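Local coordinates for protein LbaCas13a H328A (C2c2) (Lachnospiraceae bacterium NK4A179, PDB 5WLH) that binds CRISPR precursor RNA and, as an RNA-guided, RNA-targeting Cas13a nuclease, probably cleaves target RNA with a preference for adenine, at residues A[32-37]-A[52-57]; A[515-520]-A[525-530]; A[461-466]-A[471-476]; A[176-181]-A[205-210]. All coordinates share one frame; numbering follows the deposited sequence.

Interaction 1. Residues A[32-37]-A[52-57]; sequences SQEGIL and EDRDRY
Leu37 and Arg54 meet because their first torsions turn them toward each other: Leu37 sets CG opposite its carbonyl carbon (chi1 -76°), while Arg54 sends CG away from its own backbone N (chi1 -167°) and then bends at chi3, which carries the guanidinium past the leucine toward Glu34 and Gly35. Strand 33-39 thus packs on helix 51-64, the short segments crossing at 61°. Leu37 CD1 lies 3.8 Å from Arg54 CG and 3.4 Å from Tyr57 CD2, approaching the tyrosine ring obliquely; the leucine side chain runs at about a right angle to both partners. Further along, the extended Glu34 carboxylate reaches the edge of the guanidinium, but Glu34 OE2 and Arg54 NH1 stay 4.2 Å apart, beyond a salt bridge. A water links the two charged groups: it accepts from Arg54 NH1 at 2.7 Å and lies 2.5 Å from Glu34 OE2 and 2.7 Å from Gly35 O. Within the helix, Arg54 NH2 makes a salt bridge of 3.1 Å to Asp55 OD1, met from above the carboxylate plane. Outside the pair, Ser240 of helix 233-244 bonds Arg54 NE, Asp51 pairs with Arg54 NH1, and Arg48 takes the other oxygen of Glu34. Strand 33-39 belongs to a two-stranded antiparallel hairpin with 22-28, and the bound RNA comes within about 6 Å of the nearest atoms. The chemistry implies a hydrophobic join flanked by a buried arginine: two aspartates, a serine hydroxyl and a water probably fix the rotation of its guanidinium, and the carboxylates balance its charge.

Interaction 2. Residues A[515-520]-A[525-530]; sequences SQTVEL and SDFLLL
Where helix 486-517 gives way to loop, the chain turns back so that Leu520 and Ser525 come within 5.3 Å at their CA atoms, and residues 527-529 form a short 3-10 turn facing the segment just left. No hydrogen bond joins the two sides. Leu520 divides its branches: CD1 sits against the backbone, 3.4 Å from Ser525 O and 3.6 Å from Phe527 N, whereas CD2 meets Leu530 CD1 at 3.7 Å. Val518 CG2, held between its backbone N and carbonyl carbon, touches Phe527 CD1 at 3.8 Å; the valine comes obliquely to the ring and the two side chains run at about a right angle. Phe527 places CG opposite its backbone N (chi1 172°), a setting that carries the ring back toward helix 486-517, where Leu513 also packs on it, with Leu592 of helix 588-602 beside it. An Asx turn shapes the start of the 3-10 segment: Asp526 OD1 accepts from Leu528 N at 3.1 Å, while Asp526 OD2 forms a salt bridge with Arg603. The contact thus rests on apolar packing, part of it against backbone atoms, and the polar bonds of the returning loop serve its own turn and neighbouring elements.

Interaction 3. Residues A[461-466]-A[471-476]; sequences DELNAS and IELGKI
Glu462 carries the charged part of this contact, dividing its carboxylate between a backbone amide and a lysine. Its OE2 accepts from Glu472 N at 2.9 Å in a fairly straight bond (158°), the donor lying above the carboxylate plane. Its OE1 forms a salt bridge of 3.1 Å with Lys475 NZ, and Lys468, in the link between the segments, adds a second ion pair to the same oxygen. Bends at chi3 and chi4 fold Lys475 back over its own segment, where NZ also donates to Glu472 O. With two lysines at OE1, the glutamate is likely to stay ionised. Water supplies the second kind of link: one molecule accepts from Glu462 N and donates to Glu472 O at 2.7 Å, another joins Asp461 N to Lys475 O. Apolar contacts make the third. Ile471 CB packs against the Glu462 side chain, 3.8 Å from Glu462 CB, and Leu473 CD1 reaches Leu463 CD2 at 4.0 Å, the two leucines crossing at about a right angle. The turn after helix 429-458 is thereby fastened to edge strand 470-472, which runs parallel to strand 1166-1169 in a three-stranded mixed sheet. Ile1168 of that neighbour touches Ile471 and Leu473, and Tyr1174 of helix 1171-1180 packs on Leu463, Ile471 and Leu473, placing the turn, the strand and this helix around one apolar patch.

Interaction 4. Residues A[176-181]-A[205-210]; sequences DIIDRI and NAFDLP
On the side of helix 175-185 a single methyl group makes the contact: Ile178 CD1 stands 4.2 Å from Phe207 CD2 and 4.2 Å from Leu209 CD1, while the nearest CA atoms of the two segments, those of Ile178 and Phe207, remain 9.8 Å apart. Little surface is buried, 83 Å² over both sides, and no hydrogen bond crosses. Ile178 projects from the side of helix 175-185, its CG1 turned away from the carbonyl carbon (chi1 -73°) and the chain extended beyond it (chi2 164°), which brings CD1 up to both the phenylalanine and the leucine side chain. It comes to the Phe207 ring obliquely. Both partners sit in the C-terminal cap of helix 193-206, a Schellman motif in which Asp208, with positive phi, is the C-prime residue: Asp208 N bonds to Asn205 O at 3.2 Å, and Leu209 N bonds to Met204 O. The change of direction at Asp208 is consistent with both Phe207 and Leu209 pointing toward the same isoleucine. Leu203 and Met204 of helix 193-206 also pack on Ile178, and Ile169 and Val173 of the loop before helix 175-185 touch Phe207. On helix 175-185 itself, Arg180 NE makes a salt bridge of 2.7 Å to Asp176 OD2, one turn back, with the partner tilted from the guanidinium plane. Asp356 takes a further bond from Arg180, and Lys200 of helix 193-206 pairs with Asp179, adding a charged link between the two helices.

Overall arrangement
The four contacts lie in series along the chain and hold different elements. Interaction 1 is the buried one, a strand on a helix near the RNA, with water and charge beside its apolar join. The other three are only partly buried and lie about 16 to 17 Å from the RNA at their nearest atoms. Interactions 2 and 3 both close a short loop at the end of a long helix; interaction 2 relies on apolar packing, whereas interaction 3 adds a carboxylate, a lysine and waters to its apolar contacts. Interaction 4, farthest from the chain's centre at about 47 Å, is the slightest, joining a helix to a helix cap. Interactions 1 and 3 approach most closely, about 10 Å between nearest atoms.

Interaction 1. Residues A[32-37]-A[52-57]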
loop_
_atom_site.group_PDB
_atom_site.type_symbol
_atom_site.label_atom_id
_atom_site.label_comp_id
_atom_site.label_asym_id
_atom_site.label_seq_id
_atom_site.Cartn_x
_atom_site.Cartn_y
_atom_site.Cartn_z
ATOM N N SER A 32 4.454 -17.184 -27.347
ATOM C CA SER A 32 3.271 -16.435 -27.728
ATOM C C SER A 32 2.356 -16.371 -26.516
ATOM O O SER A 32 2.343 -17.278 -25.679
ATOM C CB SER A 32 2.541 -17.084 -28.898
ATOM O OG SER A 32 2.139 -18.392 -28.552
ATOM N N GLN A 33 1.587 -15.300 -26.419
ATOM C CA GLN A 33 0.811 -15.090 -25.216
ATOM C C GLN A 33 -0.668 -14.970 -25.550
ATOM O O GLN A 33 -1.071 -14.780 -26.703
ATOM C CB GLN A 33 1.323 -13.860 -24.463
ATOM C CG GLN A 33 2.681 -14.089 -23.826
ATOM C CD GLN A 33 3.829 -13.702 -24.741
ATOM O OE1 GLN A 33 3.757 -12.705 -25.455
ATOM N NE2 GLN A 33 4.877 -14.504 -24.743
ATOM N N GLU A 34 -1.483 -15.105 -24.515
ATOM C CA GLU A 34 -2.918 -14.974 -24.687
ATOM C C GLU A 34 -3.512 -14.431 -23.402
ATOM O O GLU A 34 -3.180 -14.908 -22.310
ATOM C CB GLU A 34 -3.543 -16.326 -25.043
ATOM C CG GLU A 34 -5.060 -16.323 -25.129
ATOM C CD GLU A 34 -5.608 -17.698 -25.444
ATOM O OE1 GLU A 34 -4.791 -18.595 -25.750
ATOM O OE2 GLU A 34 -6.844 -17.893 -25.368
ATOM N N GLY A 35 -4.380 -13.430 -23.530
ATOM C CA GLY A 35 -5.225 -13.051 -22.413
ATOM C C GLY A 35 -6.385 -14.023 -22.324
ATOM O O GLY A 35 -7.073 -14.276 -23.317
ATOM N N ILE A 36 -6.592 -14.591 -21.138
ATOM C CA ILE A 36 -7.667 -15.549 -20.923
ATOM C C ILE A 36 -8.653 -15.007 -19.910
ATOM O O ILE A 36 -8.321 -14.188 -19.046
ATOM C CB ILE A 36 -7.146 -16.927 -20.453
ATOM C CG1 ILE A 36 -6.429 -16.799 -19.099
ATOM C CG2 ILE A 36 -6.290 -17.524 -21.512
ATOM C CD1 ILE A 36 -6.359 -18.116 -18.306
ATOM N N LEU A 37 -9.891 -15.474 -20.033
ATOM C CA LEU A 37 -10.906 -15.333 -19.007
ATOM C C LEU A 37 -11.061 -16.664 -18.302
ATOM O O LEU A 37 -11.077 -17.718 -18.946
ATOM C CB LEU A 37 -12.266 -14.936 -19.599
ATOM C CG LEU A 37 -12.518 -13.515 -20.065
ATOM C CD1 LEU A 37 -14.018 -13.380 -20.376
ATOM C CD2 LEU A 37 -12.121 -12.560 -18.962
ATOM N N GLU A 52 -14.546 -19.614 -28.059
ATOM C CA GLU A 52 -15.982 -19.455 -28.254
ATOM C C GLU A 52 -16.676 -19.077 -26.954
ATOM O O GLU A 52 -17.535 -18.183 -26.941
ATOM C CB GLU A 52 -16.576 -20.742 -28.839
ATOM C CG GLU A 52 -17.976 -21.087 -28.352
ATOM C CD GLU A 52 -19.073 -20.373 -29.135
ATOM O OE1 GLU A 52 -20.248 -20.786 -29.019
ATOM O OE2 GLU A 52 -18.765 -19.403 -29.863
ATOM N N ASP A 53 -16.298 -19.721 -25.839
ATOM C CA ASP A 53 -16.940 -19.425 -24.569
ATOM C C ASP A 53 -16.559 -18.039 -24.047
ATOM O O ASP A 53 -17.386 -17.360 -23.427
ATOM C CB ASP A 53 -16.595 -20.508 -23.548
ATOM C CG ASP A 53 -17.336 -21.802 -23.821
ATOM O OD1 ASP A 53 -18.174 -21.790 -24.751
ATOM O OD2 ASP A 53 -17.087 -22.816 -23.132
ATOM N N ARG A 54 -15.314 -17.614 -24.269
ATOM C CA ARG A 54 -14.934 -16.234 -23.966
ATOM C C ARG A 54 -15.804 -15.261 -24.749
ATOM O O ARG A 54 -16.364 -14.315 -24.183
ATOM C CB ARG A 54 -13.456 -15.999 -24.298
ATOM C CG ARG A 54 -12.882 -14.681 -23.739
ATOM C CD ARG A 54 -11.606 -14.227 -24.463
ATOM N NE ARG A 54 -11.840 -14.176 -25.897
ATOM C CZ ARG A 54 -11.267 -14.970 -26.788
ATOM N NH1 ARG A 54 -10.371 -15.871 -26.406
ATOM N NH2 ARG A 54 -11.595 -14.854 -28.064
ATOM N N ASP A 55 -15.916 -15.485 -26.061
ATOM C CA ASP A 55 -16.763 -14.654 -26.911
ATOM C C ASP A 55 -18.189 -14.625 -26.393
ATOM O O ASP A 55 -18.766 -13.550 -26.203
ATOM C CB ASP A 55 -16.728 -15.172 -28.348
ATOM C CG ASP A 55 -15.436 -14.853 -29.050
ATOM O OD1 ASP A 55 -14.617 -14.093 -28.484
ATOM O OD2 ASP A 55 -15.228 -15.360 -30.174
ATOM N N ARG A 56 -18.770 -15.806 -26.144
ATOM C CA ARG A 56 -20.160 -15.887 -25.713
ATOM C C ARG A 56 -20.346 -15.288 -24.331
ATOM O O ARG A 56 -21.400 -14.710 -24.037
ATOM C CB ARG A 56 -20.635 -17.344 -25.720
ATOM C CG ARG A 56 -22.021 -17.554 -25.107
ATOM C CD ARG A 56 -22.013 -18.572 -23.958
ATOM N NE ARG A 56 -21.652 -17.983 -22.665
ATOM C CZ ARG A 56 -22.530 -17.587 -21.748
ATOM N NH1 ARG A 56 -23.834 -17.707 -21.978
ATOM N NH2 ARG A 56 -22.110 -17.066 -20.601
ATOM N N TYR A 57 -19.343 -15.438 -23.461
ATOM C CA TYR A 57 -19.434 -14.848 -22.136
ATOM C C TYR A 57 -19.530 -13.329 -22.225
ATOM O O TYR A 57 -20.348 -12.708 -21.536
ATOM C CB TYR A 57 -18.229 -15.274 -21.294
ATOM C CG TYR A 57 -18.143 -14.531 -19.999
ATOM C CD1 TYR A 57 -18.834 -14.967 -18.882
ATOM C CD2 TYR A 57 -17.398 -13.365 -19.901
ATOM C CE1 TYR A 57 -18.766 -14.270 -17.693
ATOM C CE2 TYR A 57 -17.326 -12.669 -18.727
ATOM C CZ TYR A 57 -18.011 -13.124 -17.628
ATOM O OH TYR A 57 -17.933 -12.408 -16.459
HETATM O O HOH W 1 -8.484 -16.240 -24.496
#

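Interaction 2. Residues A[515-520]-A[525-530]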
loop_
_atom_site.group_PDB
_atom_site.type_symbol
_atom_site.label_atom_id
_atom_site.label_comp_id
_atom_site.label_asym_id
_atom_site.label_seq_id
_atom_site.Cartn_x
_atom_site.Cartn_y
_atom_site.Cartn_z
ATOM N N SER A 515 18.672 2.325 20.394
ATOM C CA SER A 515 18.098 3.506 21.042
ATOM C C SER A 515 18.633 3.704 22.456
ATOM O O SER A 515 18.813 4.847 22.900
ATOM C CB SER A 515 16.571 3.409 21.052
ATOM O OG SER A 515 16.126 2.362 21.884
ATOM N N GLN A 516 18.895 2.617 23.179
ATOM C CA GLN A 516 19.384 2.700 24.544
ATOM C C GLN A 516 20.812 2.208 24.714
ATOM O O GLN A 516 21.344 2.284 25.824
ATOM C CB GLN A 516 18.477 1.905 25.480
ATOM C CG GLN A 516 17.117 2.497 25.705
ATOM C CD GLN A 516 16.432 1.807 26.850
ATOM O OE1 GLN A 516 16.703 2.102 28.012
ATOM N NE2 GLN A 516 15.575 0.843 26.534
ATOM N N THR A 517 21.444 1.685 23.666
ATOM C CA THR A 517 22.812 1.201 23.796
ATOM C C THR A 517 23.848 2.191 23.298
ATOM O O THR A 517 24.966 2.213 23.823
ATOM C CB THR A 517 23.000 -0.119 23.039
ATOM O OG1 THR A 517 22.611 0.060 21.674
ATOM C CG2 THR A 517 22.179 -1.240 23.669
ATOM N N VAL A 518 23.523 3.010 22.295
ATOM C CA VAL A 518 24.504 3.899 21.691
ATOM C C VAL A 518 23.913 5.289 21.509
ATOM O O VAL A 518 22.695 5.483 21.451
ATOM C CB VAL A 518 25.036 3.371 20.332
ATOM C CG1 VAL A 518 25.740 2.038 20.506
ATOM C CG2 VAL A 518 23.892 3.275 19.301
ATOM N N GLU A 519 24.804 6.268 21.423
ATOM C CA GLU A 519 24.448 7.611 20.992
ATOM C C GLU A 519 25.216 7.862 19.706
ATOM O O GLU A 519 26.444 8.009 19.724
ATOM C CB GLU A 519 24.768 8.656 22.063
ATOM C CG GLU A 519 24.088 9.993 21.825
ATOM C CD GLU A 519 24.548 11.074 22.789
ATOM O OE1 GLU A 519 24.808 10.751 23.974
ATOM O OE2 GLU A 519 24.643 12.249 22.359
ATOM N N LEU A 520 24.505 7.844 18.586
ATOM C CA LEU A 520 25.138 8.068 17.299
ATOM C C LEU A 520 25.321 9.561 17.070
ATOM O O LEU A 520 24.747 10.395 17.769
ATOM C CB LEU A 520 24.294 7.443 16.184
ATOM C CG LEU A 520 23.937 5.979 16.458
ATOM C CD1 LEU A 520 22.992 5.365 15.411
ATOM C CD2 LEU A 520 25.236 5.160 16.548
ATOM N N SER A 525 25.567 7.690 11.726
ATOM C CA SER A 525 24.152 7.665 12.080
ATOM C C SER A 525 23.494 6.315 11.836
ATOM O O SER A 525 22.316 6.153 12.161
ATOM C CB SER A 525 23.395 8.748 11.300
ATOM O OG SER A 525 23.781 8.744 9.938
ATOM N N ASP A 526 24.208 5.348 11.273
ATOM C CA ASP A 526 23.639 4.034 10.993
ATOM C C ASP A 526 24.216 3.057 12.013
ATOM O O ASP A 526 25.358 2.611 11.885
ATOM C CB ASP A 526 23.918 3.614 9.553
ATOM C CG ASP A 526 23.150 2.352 9.147
ATOM O OD1 ASP A 526 22.562 1.689 10.029
ATOM O OD2 ASP A 526 23.146 2.033 7.943
ATOM N N PHE A 527 23.403 2.723 13.022
ATOM C CA PHE A 527 23.799 1.754 14.040
ATOM C C PHE A 527 24.363 0.475 13.436
ATOM O O PHE A 527 25.371 -0.063 13.918
ATOM C CB PHE A 527 22.590 1.422 14.917
ATOM C CG PHE A 527 22.836 0.299 15.875
ATOM C CD1 PHE A 527 23.816 0.414 16.846
ATOM C CD2 PHE A 527 22.091 -0.863 15.812
ATOM C CE1 PHE A 527 24.050 -0.604 17.732
ATOM C CE2 PHE A 527 22.321 -1.898 16.706
ATOM C CZ PHE A 527 23.308 -1.767 17.667
ATOM N N LEU A 528 23.713 -0.045 12.391
ATOM C CA LEU A 528 24.118 -1.327 11.828
ATOM C C LEU A 528 25.491 -1.287 11.174
ATOM O O LEU A 528 26.086 -2.340 10.953
ATOM C CB LEU A 528 23.104 -1.799 10.794
ATOM C CG LEU A 528 21.737 -2.105 11.388
ATOM C CD1 LEU A 528 20.812 -2.723 10.302
ATOM C CD2 LEU A 528 21.872 -3.025 12.590
ATOM N N LEU A 529 25.999 -0.116 10.848
ATOM C CA LEU A 529 27.301 -0.035 10.209
ATOM C C LEU A 529 28.428 0.235 11.194
ATOM O O LEU A 529 29.588 0.332 10.772
ATOM C CB LEU A 529 27.279 1.030 9.109
ATOM C CG LEU A 529 26.322 0.649 7.968
ATOM C CD1 LEU A 529 26.470 1.610 6.822
ATOM C CD2 LEU A 529 26.545 -0.823 7.520
ATOM N N LEU A 530 28.129 0.335 12.490
ATOM C CA LEU A 530 29.202 0.452 13.472
ATOM C C LEU A 530 30.046 -0.813 13.461
ATOM O O LEU A 530 29.560 -1.907 13.169
ATOM C CB LEU A 530 28.648 0.714 14.875
ATOM C CG LEU A 530 27.855 2.015 15.086
ATOM C CD1 LEU A 530 27.538 2.221 16.561
ATOM C CD2 LEU A 530 28.564 3.239 14.500
#

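Interaction 3. Residues A[461-466]-A[471-476]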
loop_
_atom_site.group_PDB
_atom_site.type_symbol
_atom_site.label_atom_id
_atom_site.label_comp_id
_atom_site.label_asym_id
_atom_site.label_seq_id
_atom_site.Cartn_x
_atom_site.Cartn_y
_atom_site.Cartn_z
ATOM N N ASP A 461 19.901 -16.083 -12.788
ATOM C CA ASP A 461 19.983 -17.334 -12.033
ATOM C C ASP A 461 21.334 -17.522 -11.334
ATOM O O ASP A 461 21.399 -17.971 -10.185
ATOM C CB ASP A 461 19.738 -18.487 -13.010
ATOM C CG ASP A 461 18.867 -19.566 -12.450
ATOM O OD1 ASP A 461 19.177 -20.072 -11.350
ATOM O OD2 ASP A 461 17.884 -19.923 -13.142
ATOM N N GLU A 462 22.428 -17.217 -12.016
ATOM C CA GLU A 462 23.737 -17.577 -11.479
ATOM C C GLU A 462 24.228 -16.610 -10.410
ATOM O O GLU A 462 25.369 -16.736 -9.951
ATOM C CB GLU A 462 24.736 -17.720 -12.633
ATOM C CG GLU A 462 24.134 -18.524 -13.786
ATOM C CD GLU A 462 25.120 -19.402 -14.540
ATOM O OE1 GLU A 462 24.729 -20.506 -14.974
ATOM O OE2 GLU A 462 26.279 -18.990 -14.719
ATOM N N LEU A 463 23.401 -15.650 -9.993
ATOM C CA LEU A 463 23.662 -14.971 -8.726
ATOM C C LEU A 463 23.584 -15.946 -7.558
ATOM O O LEU A 463 24.214 -15.715 -6.521
ATOM C CB LEU A 463 22.668 -13.833 -8.506
ATOM C CG LEU A 463 22.737 -12.620 -9.432
ATOM C CD1 LEU A 463 21.682 -11.580 -9.045
ATOM C CD2 LEU A 463 24.127 -11.993 -9.393
ATOM N N ASN A 464 22.801 -17.018 -7.701
ATOM C CA ASN A 464 22.639 -17.996 -6.632
ATOM C C ASN A 464 23.982 -18.630 -6.307
ATOM O O ASN A 464 24.751 -18.977 -7.209
ATOM C CB ASN A 464 21.631 -19.074 -7.043
ATOM C CG ASN A 464 20.191 -18.620 -6.885
ATOM O OD1 ASN A 464 19.754 -18.261 -5.785
ATOM N ND2 ASN A 464 19.445 -18.619 -7.993
ATOM N N ALA A 465 24.264 -18.768 -5.009
ATOM C CA ALA A 465 25.564 -19.260 -4.563
ATOM C C ALA A 465 25.875 -20.611 -5.199
ATOM O O ALA A 465 25.020 -21.503 -5.251
ATOM C CB ALA A 465 25.597 -19.366 -3.036
ATOM N N SER A 466 27.099 -20.745 -5.707
ATOM C CA SER A 466 27.528 -21.976 -6.358
ATOM C C SER A 466 29.045 -22.038 -6.313
ATOM O O SER A 466 29.718 -21.058 -5.979
ATOM C CB SER A 466 27.049 -22.050 -7.809
ATOM O OG SER A 466 27.724 -21.079 -8.599
ATOM N N ILE A 471 30.514 -17.793 -14.404
ATOM C CA ILE A 471 29.069 -17.640 -14.464
ATOM C C ILE A 471 28.714 -16.666 -15.578
ATOM O O ILE A 471 29.560 -15.929 -16.087
ATOM C CB ILE A 471 28.470 -17.152 -13.134
ATOM C CG1 ILE A 471 29.178 -15.893 -12.649
ATOM C CG2 ILE A 471 28.523 -18.262 -12.078
ATOM C CD1 ILE A 471 28.524 -15.280 -11.408
ATOM N N GLU A 472 27.442 -16.695 -15.967
ATOM C CA GLU A 472 26.908 -15.807 -16.993
ATOM C C GLU A 472 25.635 -15.163 -16.465
ATOM O O GLU A 472 24.689 -15.864 -16.090
ATOM C CB GLU A 472 26.619 -16.564 -18.292
ATOM C CG GLU A 472 26.058 -15.681 -19.400
ATOM C CD GLU A 472 25.874 -16.426 -20.722
ATOM O OE1 GLU A 472 26.234 -17.623 -20.794
ATOM O OE2 GLU A 472 25.375 -15.805 -21.689
ATOM N N LEU A 473 25.607 -13.839 -16.453
ATOM C CA LEU A 473 24.423 -13.103 -16.035
ATOM C C LEU A 473 23.715 -12.520 -17.254
ATOM O O LEU A 473 24.346 -12.178 -18.259
ATOM C CB LEU A 473 24.809 -11.993 -15.052
ATOM C CG LEU A 473 25.240 -12.446 -13.648
ATOM C CD1 LEU A 473 24.224 -13.423 -13.092
ATOM C CD2 LEU A 473 26.651 -13.050 -13.638
ATOM N N GLY A 474 22.390 -12.421 -17.166
ATOM C CA GLY A 474 21.625 -11.819 -18.230
ATOM C C GLY A 474 21.124 -12.789 -19.268
ATOM O O GLY A 474 20.704 -12.353 -20.343
ATOM N N LYS A 475 21.218 -14.091 -19.015
ATOM C CA LYS A 475 20.661 -15.092 -19.911
ATOM C C LYS A 475 19.373 -15.586 -19.280
ATOM O O LYS A 475 19.338 -15.866 -18.076
ATOM C CB LYS A 475 21.630 -16.255 -20.154
ATOM C CG LYS A 475 22.035 -17.036 -18.935
ATOM C CD LYS A 475 22.439 -18.466 -19.333
ATOM C CE LYS A 475 23.660 -18.934 -18.563
ATOM N NZ LYS A 475 23.518 -18.649 -17.116
ATOM N N ILE A 476 18.316 -15.668 -20.083
ATOM C CA ILE A 476 17.001 -15.977 -19.535
ATOM C C ILE A 476 16.963 -17.429 -19.083
ATOM O O ILE A 476 17.326 -18.341 -19.844
ATOM C CB ILE A 476 15.904 -15.682 -20.569
ATOM C CG1 ILE A 476 15.971 -14.210 -20.981
ATOM C CG2 ILE A 476 14.521 -16.083 -19.990
ATOM C CD1 ILE A 476 14.910 -13.796 -21.980
HETATM O O HOH W 2 19.899 -16.909 -15.700
HETATM O O HOH W 3 22.402 -16.002 -14.604
#

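Interaction 4. Residues A[176-181]-A[205-210]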
loop_
_atom_site.group_PDB
_atom_site.type_symbol
_atom_site.label_atom_id
_atom_site.label_comp_id
_atom_site.label_asym_id
_atom_site.label_seq_id
_atom_site.Cartn_x
_atom_site.Cartn_y
_atom_site.Cartn_z
ATOM N N ASP A 176 -32.380 25.564 -19.082
ATOM C CA ASP A 176 -31.494 25.321 -17.947
ATOM C C ASP A 176 -31.829 24.005 -17.256
ATOM O O ASP A 176 -30.931 23.304 -16.775
ATOM C CB ASP A 176 -31.570 26.482 -16.955
ATOM C CG ASP A 176 -30.530 26.376 -15.848
ATOM O OD1 ASP A 176 -29.317 26.363 -16.157
ATOM O OD2 ASP A 176 -30.929 26.295 -14.668
ATOM N N ILE A 177 -33.114 23.658 -17.187
ATOM C CA ILE A 177 -33.494 22.338 -16.697
ATOM C C ILE A 177 -32.895 21.254 -17.585
ATOM O O ILE A 177 -32.365 20.249 -17.095
ATOM C CB ILE A 177 -35.025 22.221 -16.619
ATOM C CG1 ILE A 177 -35.569 23.091 -15.481
ATOM C CG2 ILE A 177 -35.440 20.770 -16.451
ATOM C CD1 ILE A 177 -37.034 23.425 -15.625
ATOM N N ILE A 178 -32.958 21.450 -18.903
ATOM C CA ILE A 178 -32.379 20.482 -19.831
ATOM C C ILE A 178 -30.870 20.396 -19.632
ATOM O O ILE A 178 -30.295 19.301 -19.556
ATOM C CB ILE A 178 -32.748 20.856 -21.278
ATOM C CG1 ILE A 178 -34.228 20.553 -21.531
ATOM C CG2 ILE A 178 -31.849 20.123 -22.268
ATOM C CD1 ILE A 178 -34.807 21.207 -22.770
ATOM N N ASP A 179 -30.209 21.551 -19.525
ATOM C CA ASP A 179 -28.767 21.561 -19.306
ATOM C C ASP A 179 -28.400 20.857 -18.007
ATOM O O ASP A 179 -27.413 20.115 -17.953
ATOM C CB ASP A 179 -28.244 22.994 -19.300
ATOM C CG ASP A 179 -28.076 23.552 -20.694
ATOM O OD1 ASP A 179 -28.304 22.796 -21.659
ATOM O OD2 ASP A 179 -27.706 24.739 -20.826
ATOM N N ARG A 180 -29.184 21.072 -16.949
ATOM C CA ARG A 180 -28.888 20.434 -15.670
ATOM C C ARG A 180 -29.105 18.930 -15.737
ATOM O O ARG A 180 -28.305 18.158 -15.196
ATOM C CB ARG A 180 -29.748 21.055 -14.569
ATOM C CG ARG A 180 -29.148 22.324 -13.995
ATOM C CD ARG A 180 -30.188 23.216 -13.330
ATOM N NE ARG A 180 -29.618 24.535 -13.076
ATOM C CZ ARG A 180 -28.963 24.857 -11.968
ATOM N NH1 ARG A 180 -28.816 23.958 -11.003
ATOM N NH2 ARG A 180 -28.459 26.074 -11.822
ATOM N N ILE A 181 -30.182 18.500 -16.399
ATOM C CA ILE A 181 -30.509 17.080 -16.485
ATOM C C ILE A 181 -29.448 16.329 -17.275
ATOM O O ILE A 181 -29.073 15.200 -16.929
ATOM C CB ILE A 181 -31.899 16.901 -17.116
ATOM C CG1 ILE A 181 -32.989 17.228 -16.100
ATOM C CG2 ILE A 181 -32.070 15.496 -17.640
ATOM C CD1 ILE A 181 -34.370 16.911 -16.588
ATOM N N ASN A 205 -36.338 20.759 -29.112
ATOM C CA ASN A 205 -37.426 20.559 -30.060
ATOM C C ASN A 205 -38.622 19.895 -29.387
ATOM O O ASN A 205 -39.776 20.256 -29.655
ATOM C CB ASN A 205 -36.952 19.724 -31.253
ATOM C CG ASN A 205 -35.865 20.429 -32.075
ATOM O OD1 ASN A 205 -35.671 21.640 -31.954
ATOM N ND2 ASN A 205 -35.149 19.664 -32.908
ATOM N N ALA A 206 -38.369 18.919 -28.507
ATOM C CA ALA A 206 -39.469 18.227 -27.840
ATOM C C ALA A 206 -40.308 19.187 -27.014
ATOM O O ALA A 206 -41.538 19.066 -26.963
ATOM C CB ALA A 206 -38.933 17.108 -26.949
ATOM N N PHE A 207 -39.666 20.137 -26.345
ATOM C CA PHE A 207 -40.370 21.051 -25.463
ATOM C C PHE A 207 -40.637 22.401 -26.116
ATOM O O PHE A 207 -40.931 23.375 -25.413
ATOM C CB PHE A 207 -39.596 21.185 -24.156
ATOM C CG PHE A 207 -39.594 19.910 -23.358
ATOM C CD1 PHE A 207 -40.772 19.444 -22.789
ATOM C CD2 PHE A 207 -38.442 19.150 -23.219
ATOM C CE1 PHE A 207 -40.793 18.266 -22.070
ATOM C CE2 PHE A 207 -38.457 17.970 -22.496
ATOM C CZ PHE A 207 -39.638 17.528 -21.923
ATOM N N ASP A 208 -40.564 22.456 -27.448
ATOM C CA ASP A 208 -40.925 23.634 -28.245
ATOM C C ASP A 208 -40.207 24.893 -27.766
ATOM O O ASP A 208 -40.803 25.964 -27.628
ATOM C CB ASP A 208 -42.441 23.835 -28.256
ATOM C CG ASP A 208 -43.177 22.638 -28.818
ATOM O OD1 ASP A 208 -42.887 22.257 -29.971
ATOM O OD2 ASP A 208 -44.043 22.075 -28.108
ATOM N N LEU A 209 -38.899 24.757 -27.512
ATOM C CA LEU A 209 -38.059 25.877 -27.125
ATOM C C LEU A 209 -37.156 26.241 -28.290
ATOM O O LEU A 209 -36.538 25.345 -28.880
ATOM C CB LEU A 209 -37.216 25.532 -25.885
ATOM C CG LEU A 209 -38.019 25.078 -24.651
ATOM C CD1 LEU A 209 -37.101 24.676 -23.499
ATOM C CD2 LEU A 209 -39.003 26.171 -24.201
ATOM N N PRO A 210 -37.080 27.512 -28.683
ATOM C CA PRO A 210 -36.226 27.868 -29.821
ATOM C C PRO A 210 -34.781 27.505 -29.531
ATOM O O PRO A 210 -34.253 27.785 -28.453
ATOM C CB PRO A 210 -36.420 29.382 -29.955
ATOM C CG PRO A 210 -37.771 29.625 -29.371
ATOM C CD PRO A 210 -37.857 28.667 -28.205
#